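PDB 2BYC: blue-light receptor of the BLUF-family from Rhodobacter sphaeroides, which binds a flavin, here flavin mononucleotide, and probably acts as a blue-light photoreceptor in bacterial signalling. Local coordinates for residues S7-S12 with A79-P84; V14-P19 with L43-V48; E55-A60 with T86-P91. All blocks are in the same frame, centred on the assembly; numbering follows the deposited sequence. Where two conformers were deposited one is given.

Interaction 1: S7-S12 with A79-P84. With FMN (flavin mononucleotide), chain C.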
loop_
_atom_site.group_PDB
_atom_site.type_symbol
_atom_site.label_atom_id
_atom_site.label_comp_id
_atom_site.label_asym_id
_atom_site.label_seq_id
_atom_site.Cartn_x
_atom_site.Cartn_y
_atom_site.Cartn_z
ATOM N N SER A 7 0.152 -9.249 -6.034
ATOM C CA SER A 7 0.304 -8.208 -5.009
ATOM C C SER A 7 1.656 -7.547 -5.220
ATOM O O SER A 7 2.671 -8.253 -5.199
ATOM C CB SER A 7 0.265 -8.861 -3.596
ATOM O OG SER A 7 0.362 -7.876 -2.554
ATOM N N LEU A 8 1.709 -6.232 -5.370
ATOM C CA LEU A 8 3.007 -5.534 -5.403
ATOM C C LEU A 8 3.160 -4.632 -4.211
ATOM O O LEU A 8 2.202 -3.997 -3.853
ATOM C CB LEU A 8 3.059 -4.655 -6.667
ATOM C CG LEU A 8 4.271 -3.913 -7.147
ATOM C CD1 LEU A 8 3.890 -3.806 -8.604
ATOM C CD2 LEU A 8 4.185 -2.509 -6.546
ATOM N N THR A 9 4.352 -4.581 -3.617
ATOM C CA THR A 9 4.590 -3.683 -2.490
ATOM C C THR A 9 5.866 -2.952 -2.851
ATOM O O THR A 9 6.796 -3.601 -3.282
ATOM C CB THR A 9 4.928 -4.520 -1.231
ATOM O OG1 THR A 9 3.743 -5.226 -0.871
ATOM C CG2 THR A 9 5.264 -3.662 -0.100
ATOM N N TYR A 10 5.860 -1.614 -2.684
ATOM C CA TYR A 10 6.996 -0.769 -2.940
ATOM C C TYR A 10 7.136 0.178 -1.755
ATOM O O TYR A 10 6.246 0.352 -0.960
ATOM C CB TYR A 10 6.824 -0.004 -4.309
ATOM C CG TYR A 10 5.789 1.072 -4.188
ATOM C CD1 TYR A 10 6.086 2.238 -3.510
ATOM C CD2 TYR A 10 4.520 0.944 -4.782
ATOM C CE1 TYR A 10 5.144 3.208 -3.349
ATOM C CE2 TYR A 10 3.562 1.940 -4.634
ATOM C CZ TYR A 10 3.901 3.072 -3.950
ATOM O OH TYR A 10 3.029 4.094 -3.735
ATOM N N ARG A 11 8.310 0.744 -1.623
ATOM C CA ARG A 11 8.641 1.697 -0.565
ATOM C C ARG A 11 9.082 2.904 -1.328
ATOM O O ARG A 11 9.726 2.748 -2.381
ATOM C CB ARG A 11 9.844 1.157 0.199
ATOM C CG ARG A 11 10.153 1.919 1.444
ATOM C CD ARG A 11 11.284 1.258 2.244
ATOM N NE ARG A 11 12.547 1.479 1.580
ATOM C CZ ARG A 11 13.460 2.355 1.980
ATOM N NH1 ARG A 11 13.264 3.066 3.088
ATOM N NH2 ARG A 11 14.583 2.493 1.285
ATOM N N SER A 12 8.694 4.095 -0.850
ATOM C CA SER A 12 9.166 5.380 -1.418
ATOM C C SER A 12 9.410 6.341 -0.338
ATOM O O SER A 12 8.939 6.146 0.776
ATOM C CB SER A 12 8.165 6.004 -2.376
ATOM O OG SER A 12 6.976 6.313 -1.731
ATOM N N ALA A 79 10.442 -1.262 -5.539
ATOM C CA ALA A 79 9.569 -2.376 -5.231
ATOM C C ALA A 79 10.275 -3.400 -4.352
ATOM O O ALA A 79 11.449 -3.763 -4.539
ATOM C CB ALA A 79 9.045 -3.038 -6.490
ATOM N N PHE A 80 9.507 -3.855 -3.375
ATOM C CA PHE A 80 9.952 -4.874 -2.492
ATOM C C PHE A 80 9.668 -6.223 -3.144
ATOM O O PHE A 80 10.509 -7.138 -3.203
ATOM C CB PHE A 80 9.192 -4.806 -1.164
ATOM C CG PHE A 80 9.396 -6.024 -0.367
ATOM C CD1 PHE A 80 10.602 -6.211 0.286
ATOM C CD2 PHE A 80 8.421 -7.043 -0.332
ATOM C CE1 PHE A 80 10.863 -7.354 1.008
ATOM C CE2 PHE A 80 8.654 -8.271 0.389
ATOM C CZ PHE A 80 9.878 -8.434 1.085
ATOM N N ASP A 81 8.453 -6.348 -3.661
ATOM C CA ASP A 81 8.189 -7.586 -4.335
ATOM C C ASP A 81 6.929 -7.483 -5.167
ATOM O O ASP A 81 6.226 -6.464 -5.099
ATOM C CB ASP A 81 8.117 -8.651 -3.315
ATOM C CG ASP A 81 6.799 -8.718 -2.659
ATOM O OD1 ASP A 81 6.059 -7.689 -2.654
ATOM O OD2 ASP A 81 6.518 -9.819 -2.122
ATOM N N LEU A 82 6.718 -8.533 -5.972
ATOM C CA LEU A 82 5.579 -8.640 -6.794
ATOM C C LEU A 82 5.298 -10.111 -6.837
ATOM O O LEU A 82 6.087 -10.902 -7.266
ATOM C CB LEU A 82 5.854 -8.063 -8.190
ATOM C CG LEU A 82 4.735 -8.438 -9.203
ATOM C CD1 LEU A 82 3.542 -7.623 -8.963
ATOM C CD2 LEU A 82 5.234 -8.211 -10.588
ATOM N N GLU A 83 4.142 -10.470 -6.344
ATOM C CA GLU A 83 3.865 -11.862 -6.060
ATOM C C GLU A 83 2.539 -12.306 -6.574
ATOM O O GLU A 83 1.544 -11.681 -6.288
ATOM C CB GLU A 83 3.926 -12.074 -4.512
ATOM C CG GLU A 83 3.281 -13.345 -4.065
ATOM C CD GLU A 83 3.088 -13.456 -2.582
ATOM O OE1 GLU A 83 2.833 -14.623 -2.163
ATOM O OE2 GLU A 83 3.097 -12.429 -1.863
ATOM N N PRO A 84 2.511 -13.357 -7.368
ATOM C CA PRO A 84 1.216 -13.895 -7.674
ATOM C C PRO A 84 0.516 -14.322 -6.412
ATOM O O PRO A 84 1.162 -14.807 -5.449
ATOM C CB PRO A 84 1.546 -15.153 -8.456
ATOM C CG PRO A 84 2.829 -14.882 -9.111
ATOM C CD PRO A 84 3.587 -14.033 -8.112
HETATM N N1 FMN C . -3.557 6.748 -7.185
HETATM C C2 FMN C . -4.447 5.708 -7.336
HETATM O O2 FMN C . -5.368 5.791 -8.182
HETATM N N3 FMN C . -4.358 4.588 -6.577
HETATM C C4 FMN C . -3.378 4.551 -5.649
HETATM O O4 FMN C . -3.243 3.553 -5.017
HETATM C C4A FMN C . -2.463 5.596 -5.478
HETATM N N5 FMN C . -1.472 5.507 -4.514
HETATM C C5A FMN C . -0.500 6.510 -4.386
HETATM C C6 FMN C . 0.512 6.409 -3.458
HETATM C C7 FMN C . 1.460 7.423 -3.257
HETATM C C7M FMN C . 2.660 7.209 -2.325
HETATM C C8 FMN C . 1.381 8.547 -4.052
HETATM C C8M FMN C . 2.403 9.669 -3.957
HETATM C C9 FMN C . 0.372 8.659 -5.005
HETATM C C9A FMN C . -0.587 7.614 -5.173
HETATM N N10 FMN C . -1.629 7.716 -6.123
HETATM C C10 FMN C . -2.546 6.682 -6.271
HETATM C "C1'" FMN C . -1.976 9.011 -6.778
HETATM C "C2'" FMN C . -1.700 8.718 -8.234
HETATM O "O2'" FMN C . -0.329 8.986 -8.323
HETATM C "C3'" FMN C . -2.512 9.534 -9.255
HETATM O "O3'" FMN C . -2.035 10.842 -9.257
HETATM C "C4'" FMN C . -4.019 9.581 -9.060
HETATM O "O4'" FMN C . -4.680 8.324 -9.319
HETATM C "C5'" FMN C . -4.615 10.594 -10.040
HETATM O "O5'" FMN C . -4.970 11.874 -9.513
HETATM P P FMN C . -5.903 12.716 -10.510
HETATM O O1P FMN C . -6.386 14.024 -9.863
HETATM O O2P FMN C . -5.000 13.009 -11.702
HETATM O O3P FMN C . -7.008 11.734 -10.813
HETATM O O HOH W 1 3.269 -7.690 -2.250
#
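Thr9 O is gripped by two backbone amides at once, Phe80 N at 2.7 Å and Asp81 N at 3.2 Å, both lying in the plane of its carbonyl. This double grip is the signature of a classic beta bulge, with Phe80 and Asp81 facing Thr9 in an otherwise regular antiparallel pairing of strands 5-14 and 77-84 in the BLUF sheet. The register slips by one here: Thr9 pairs with Asp81, but Tyr10 pairs with Ala79. Beyond the bulge, Ser7 and Glu83 form a hydrogen-bonded pair. On the face of Ser7, Thr9 and Asp81 a water donates to Asp81 OD1 and also hydrogen-bonds Ser7 OG and Thr9 OG1; the latter has a further partner in Thr53. On the other face Leu8 and Leu82 cross obliquely, Leu8 CB meeting Leu82 CD1 at 3.8 Å, and helix 58-69 packs against Leu8 through Phe65. Tyr10 keeps CG between its backbone N and carbonyl carbon (chi1 72°), which carries the ring away from Ala79 and toward the flavin. Its hydroxyl is hydrogen-bonded to Gln52, itself a flavin ligand, and Tyr10 OH lies 3.4 Å from C6 of the FMN.

Interaction 2: V14-P19 with L43-V48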
loop_
_atom_site.group_PDB
_atom_site.type_symbol
_atom_site.label_atom_id
_atom_site.label_comp_id
_atom_site.label_asym_id
_atom_site.label_seq_id
_atom_site.Cartn_x
_atom_site.Cartn_y
_atom_site.Cartn_z
ATOM N N VAL A 14 8.716 9.960 1.090
ATOM C CA VAL A 14 7.711 11.005 1.076
ATOM C C VAL A 14 8.239 12.305 0.495
ATOM O O VAL A 14 9.333 12.702 0.789
ATOM C CB VAL A 14 7.211 11.201 2.482
ATOM C CG1 VAL A 14 6.621 12.524 2.673
ATOM C CG2 VAL A 14 6.190 10.111 2.764
ATOM N N ARG A 15 7.463 12.944 -0.358
ATOM C CA ARG A 15 7.872 14.217 -0.833
ATOM C C ARG A 15 6.668 15.161 -0.912
ATOM O O ARG A 15 6.236 15.609 -1.998
ATOM C CB ARG A 15 8.578 14.054 -2.159
ATOM C CG ARG A 15 9.400 15.231 -2.484
ATOM C CD ARG A 15 9.383 15.422 -3.972
ATOM N NE ARG A 15 10.402 16.365 -4.363
ATOM C CZ ARG A 15 10.856 16.507 -5.600
ATOM N NH1 ARG A 15 10.365 15.743 -6.594
ATOM N NH2 ARG A 15 11.788 17.438 -5.826
ATOM N N LEU A 16 6.148 15.472 0.273
ATOM C CA LEU A 16 4.835 16.124 0.435
ATOM C C LEU A 16 4.959 17.615 0.784
ATOM O O LEU A 16 5.605 17.961 1.745
ATOM C CB LEU A 16 4.113 15.430 1.577
ATOM C CG LEU A 16 3.819 13.947 1.447
ATOM C CD1 LEU A 16 2.905 13.603 2.576
ATOM C CD2 LEU A 16 3.118 13.753 0.146
ATOM N N ALA A 17 4.331 18.497 0.011
ATOM C CA ALA A 17 4.416 19.940 0.306
ATOM C C ALA A 17 3.608 20.148 1.581
ATOM O O ALA A 17 4.032 20.873 2.480
ATOM C CB ALA A 17 3.864 20.758 -0.880
ATOM N N ASP A 18 2.495 19.414 1.704
ATOM C CA ASP A 18 1.583 19.513 2.846
ATOM C C ASP A 18 0.928 18.188 3.021
ATOM O O ASP A 18 -0.037 17.917 2.337
ATOM C CB ASP A 18 0.478 20.546 2.530
ATOM C CG ASP A 18 -0.392 20.897 3.739
ATOM O OD1 ASP A 18 -0.454 20.099 4.707
ATOM O OD2 ASP A 18 -1.023 21.983 3.720
ATOM N N PRO A 19 1.407 17.373 3.968
ATOM C CA PRO A 19 0.920 16.041 4.194
ATOM C C PRO A 19 -0.609 15.863 4.230
ATOM O O PRO A 19 -1.124 15.014 3.517
ATOM C CB PRO A 19 1.584 15.628 5.543
ATOM C CG PRO A 19 2.788 16.363 5.596
ATOM C CD PRO A 19 2.479 17.716 4.914
ATOM N N LEU A 43 -1.873 1.655 2.165
ATOM C CA LEU A 43 -0.779 2.572 2.101
ATOM C C LEU A 43 -0.330 2.927 3.479
ATOM O O LEU A 43 -1.124 3.371 4.326
ATOM C CB LEU A 43 -1.303 3.784 1.457
ATOM C CG LEU A 43 -0.455 5.046 1.244
ATOM C CD1 LEU A 43 0.779 4.736 0.434
ATOM C CD2 LEU A 43 -1.296 6.169 0.657
ATOM N N LEU A 44 0.943 2.728 3.751
ATOM C CA LEU A 44 1.448 2.984 5.087
ATOM C C LEU A 44 2.195 4.286 4.945
ATOM O O LEU A 44 2.954 4.423 4.030
ATOM C CB LEU A 44 2.368 1.835 5.605
ATOM C CG LEU A 44 1.750 0.434 5.675
ATOM C CD1 LEU A 44 1.553 -0.201 4.376
ATOM C CD2 LEU A 44 2.695 -0.455 6.309
ATOM N N TYR A 45 2.012 5.186 5.898
ATOM C CA TYR A 45 2.630 6.466 5.830
ATOM C C TYR A 45 3.169 6.767 7.250
ATOM O O TYR A 45 2.402 6.688 8.185
ATOM C CB TYR A 45 1.657 7.495 5.316
ATOM C CG TYR A 45 2.135 8.904 5.598
ATOM C CD1 TYR A 45 3.172 9.483 4.867
ATOM C CD2 TYR A 45 1.559 9.627 6.644
ATOM C CE1 TYR A 45 3.623 10.784 5.165
ATOM C CE2 TYR A 45 1.981 10.886 6.939
ATOM C CZ TYR A 45 3.004 11.449 6.236
ATOM O OH TYR A 45 3.375 12.734 6.625
ATOM N N ASN A 46 4.469 7.071 7.413
ATOM C CA ASN A 46 5.034 7.282 8.799
ATOM C C ASN A 46 5.643 8.635 8.872
ATOM O O ASN A 46 6.286 8.965 9.863
ATOM C CB ASN A 46 6.122 6.252 9.112
ATOM C CG ASN A 46 7.373 6.412 8.225
ATOM O OD1 ASN A 46 8.366 5.760 8.414
ATOM N ND2 ASN A 46 7.297 7.248 7.278
ATOM N N GLY A 47 5.414 9.424 7.835
ATOM C CA GLY A 47 5.933 10.767 7.799
ATOM C C GLY A 47 7.210 10.889 6.986
ATOM O O GLY A 47 7.597 11.987 6.639
ATOM N N VAL A 48 7.862 9.778 6.685
ATOM C CA VAL A 48 9.142 9.838 5.962
ATOM C C VAL A 48 9.145 9.001 4.702
ATOM O O VAL A 48 9.750 9.376 3.714
ATOM C CB VAL A 48 10.284 9.360 6.888
ATOM C CG1 VAL A 48 11.662 9.454 6.259
ATOM C CG2 VAL A 48 10.239 10.167 8.200
HETATM O O HOH W 2 10.793 11.954 3.662
#
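The ring of Tyr45 is the tightly packed centre of this contact, with its own turn over one face and, at its edge and hydroxyl end, the loop that leads from strand 5-14 into helix 19-37. CG stands anti to the backbone N (chi1 164°), sending the ring across to that loop. Val14 crosses it at about a right angle, with Val14 CG2 in the ring plane, 3.6 Å from Tyr45 CE1. Leu16 comes tip to tip, its CD1 3.9 Å from the same Tyr45 CE1, and Pro19 CB approaches the phenol oxygen, Tyr45 OH, at 3.6 Å. In the turn, Gly47 N lies 3.4 Å above the ring centre. An alanine in place of Tyr45 would remove this ring and would probably leave Val14, Leu16 and Pro19 without their common packing partner. The side at Val48 is looser and open to solvent. A single backbone bond joins the segments there, Val14 N to Val48 O at 2.9 Å, with the donor 43° out of the carbonyl plane. A water donates to the same Val48 O and, weakly, to Val14 O, while the Val48 side chain points away. Deeper in, Ile23 of helix 19-37 touches Leu16 and Tyr45, Phe50 of strand 49-55 meets the Tyr45 ring, and strand 40-45 runs parallel to strand 96-98.

Interaction 3: E55-A60 with T86-P91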
loop_
_atom_site.group_PDB
_atom_site.type_symbol
_atom_site.label_atom_id
_atom_site.label_comp_id
_atom_site.label_asym_id
_atom_site.label_seq_id
_atom_site.Cartn_x
_atom_site.Cartn_y
_atom_site.Cartn_z
ATOM N N GLU A 55 -3.101 -4.807 -4.869
ATOM C CA GLU A 55 -3.285 -6.201 -5.323
ATOM C C GLU A 55 -4.453 -6.159 -6.283
ATOM O O GLU A 55 -5.338 -5.361 -6.156
ATOM C CB GLU A 55 -3.573 -7.136 -4.198
ATOM C CG GLU A 55 -4.662 -6.664 -3.318
ATOM C CD GLU A 55 -4.720 -7.439 -2.026
ATOM O OE1 GLU A 55 -3.771 -8.168 -1.741
ATOM O OE2 GLU A 55 -5.726 -7.315 -1.310
ATOM N N GLY A 56 -4.379 -6.956 -7.304
ATOM C CA GLY A 56 -5.396 -6.946 -8.340
ATOM C C GLY A 56 -4.855 -7.649 -9.563
ATOM O O GLY A 56 -3.847 -8.257 -9.485
ATOM N N PRO A 57 -5.552 -7.581 -10.701
ATOM C CA PRO A 57 -5.071 -8.156 -11.989
ATOM C C PRO A 57 -3.609 -7.701 -12.348
ATOM O O PRO A 57 -3.278 -6.483 -12.321
ATOM C CB PRO A 57 -6.057 -7.616 -13.033
ATOM C CG PRO A 57 -7.319 -7.069 -12.232
ATOM C CD PRO A 57 -6.930 -7.005 -10.733
ATOM N N ARG A 58 -2.770 -8.625 -12.814
ATOM C CA ARG A 58 -1.351 -8.259 -13.092
ATOM C C ARG A 58 -1.269 -6.968 -13.932
ATOM O O ARG A 58 -0.431 -6.054 -13.654
ATOM C CB ARG A 58 -0.597 -9.397 -13.808
ATOM C CG ARG A 58 0.817 -8.971 -14.231
ATOM C CD ARG A 58 1.906 -10.020 -13.738
ATOM N NE ARG A 58 1.338 -11.259 -14.067
ATOM C CZ ARG A 58 1.424 -12.421 -13.468
ATOM N NH1 ARG A 58 2.201 -12.689 -12.429
ATOM N NH2 ARG A 58 0.655 -13.347 -13.991
ATOM N N SER A 59 -2.126 -6.897 -14.958
ATOM C CA SER A 59 -2.124 -5.792 -15.897
ATOM C C SER A 59 -2.579 -4.497 -15.242
ATOM O O SER A 59 -2.004 -3.423 -15.539
ATOM C CB SER A 59 -3.028 -6.052 -17.076
ATOM O OG SER A 59 -4.338 -6.282 -16.545
ATOM N N ALA A 60 -3.550 -4.569 -14.338
ATOM C CA ALA A 60 -3.974 -3.355 -13.580
ATOM C C ALA A 60 -2.911 -2.928 -12.585
ATOM O O ALA A 60 -2.727 -1.751 -12.378
ATOM C CB ALA A 60 -5.280 -3.586 -12.815
ATOM N N THR A 86 -3.327 -16.154 -4.698
ATOM C CA THR A 86 -4.595 -16.940 -4.764
ATOM C C THR A 86 -5.778 -16.023 -4.460
ATOM O O THR A 86 -6.776 -15.973 -5.208
ATOM C CB THR A 86 -4.508 -18.129 -3.708
ATOM O OG1 THR A 86 -3.625 -19.149 -4.209
ATOM C CG2 THR A 86 -5.871 -18.769 -3.355
ATOM N N ALA A 87 -5.635 -15.236 -3.395
ATOM C CA ALA A 87 -6.768 -14.449 -2.898
ATOM C C ALA A 87 -6.238 -13.146 -2.447
ATOM O O ALA A 87 -5.156 -13.128 -1.963
ATOM C CB ALA A 87 -7.347 -15.162 -1.729
ATOM N N ARG A 88 -6.991 -12.064 -2.593
ATOM C CA ARG A 88 -6.658 -10.784 -1.924
ATOM C C ARG A 88 -6.414 -10.862 -0.410
ATOM O O ARG A 88 -7.098 -11.570 0.343
ATOM C CB ARG A 88 -7.743 -9.738 -2.219
ATOM C CG ARG A 88 -7.912 -9.423 -3.676
ATOM C CD ARG A 88 -8.955 -8.376 -3.875
ATOM N NE ARG A 88 -9.240 -8.298 -5.293
ATOM C CZ ARG A 88 -8.750 -7.387 -6.113
ATOM N NH1 ARG A 88 -7.935 -6.452 -5.659
ATOM N NH2 ARG A 88 -9.088 -7.401 -7.369
ATOM N N ARG A 89 -5.438 -10.090 0.044
ATOM C CA ARG A 89 -5.174 -9.908 1.477
ATOM C C ARG A 89 -6.067 -8.787 2.064
ATOM O O ARG A 89 -6.450 -8.869 3.212
ATOM C CB ARG A 89 -3.680 -9.607 1.672
ATOM C CG ARG A 89 -2.753 -10.450 0.741
ATOM C CD ARG A 89 -1.318 -9.774 0.409
ATOM N NE ARG A 89 -0.320 -10.794 -0.079
ATOM C CZ ARG A 89 0.198 -11.710 0.721
ATOM N NH1 ARG A 89 -0.165 -11.713 2.014
ATOM N NH2 ARG A 89 1.045 -12.636 0.254
ATOM N N PHE A 90 -6.370 -7.743 1.284
ATOM C CA PHE A 90 -7.195 -6.619 1.727
ATOM C C PHE A 90 -8.374 -6.409 0.791
ATOM O O PHE A 90 -8.539 -5.336 0.218
ATOM C CB PHE A 90 -6.353 -5.299 1.795
ATOM C CG PHE A 90 -5.035 -5.514 2.406
ATOM C CD1 PHE A 90 -3.923 -5.810 1.597
ATOM C CD2 PHE A 90 -4.916 -5.621 3.819
ATOM C CE1 PHE A 90 -2.667 -6.087 2.143
ATOM C CE2 PHE A 90 -3.667 -5.929 4.401
ATOM C CZ PHE A 90 -2.538 -6.151 3.548
ATOM N N PRO A 91 -9.227 -7.429 0.661
ATOM C CA PRO A 91 -10.283 -7.333 -0.314
ATOM C C PRO A 91 -11.269 -6.198 -0.037
ATOM O O PRO A 91 -11.924 -5.669 -0.978
ATOM C CB PRO A 91 -10.955 -8.735 -0.235
ATOM C CG PRO A 91 -10.612 -9.246 1.103
ATOM C CD PRO A 91 -9.227 -8.736 1.337
#
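At Gly56 the chain turns a corner between strand 49-55 and helix 58-69, with Pro57 at the N-cap position, while residues 86-91 run past as an irregular loop whose Arg88 CA comes within 6.6 Å of Glu55 CA. The contact thus joins the end of a strand of the BLUF domain's sheet to the connection between strands 77-84 and 96-98. At its centre one carboxylate binds two successive backbone amides. Glu55 holds CG between its backbone N and carbonyl carbon (chi1 50°), and beyond CG the chain extends into the loop. Glu55 OE2 receives Phe90 N at 2.7 Å on its syn lone pair, in a fairly straight bond of 163° at the hydrogen. Glu55 OE1 takes Arg89 N at 3.1 Å, this donor standing above the carboxylate plane. With one amide on each oxygen, rotation of the carboxylate should be restricted; Thr40 OG1 is a further hydrogen-bond partner of OE2, so both oxygens of this buried carboxylate have partners. The neighbouring arginines would probably also help to keep Glu55 ionised, although neither guanidinium touches its carboxylate. The aliphatic part of Arg89 crosses Glu55 obliquely, Arg89 CG being 3.5 Å from Glu55 OE1, and Arg89 NH2 forms a salt bridge with Glu83. Arg88 instead stretches back along the strand end toward the corner, its guanidinium plane 78° from that of the Glu55 carboxylate. There its main partners are Thr40 OG1, bonded to NH1, and Gly38 O, bonded to NH2. Phe90 is buried and turns its ring toward helix 120-131, touching Ala129, and Arg89 CB covers one ring face near the rim. At the corner, Arg88 NH1 makes a weak, bent bond to Glu55 O at 2.9 Å, and Arg88 NH2 lies 4.0 Å from Pro57 CD.

Overall arrangement
Interaction 1 is the link among the three contacts. Strand 5-14, which supplies its residues 7-12, runs on into the loop of interaction 2; their centres are about 18 Å apart. Interaction 3, with its centre about 12 Å away, touches it directly: Glu83 OE2 and Arg89 NH2 form a salt bridge of 3.0 Å, and Ser7 packs against Glu55. Interactions 2 and 3 lie on opposite sides of the chain's centre, about 24 Å between centres, without touching. Tyr10 of interaction 1 belongs to the flavin pocket, whereas Leu16 of interaction 2 stays about 6 Å from the FMN and Glu55 of interaction 3 about 10 Å, both measured from the side chain.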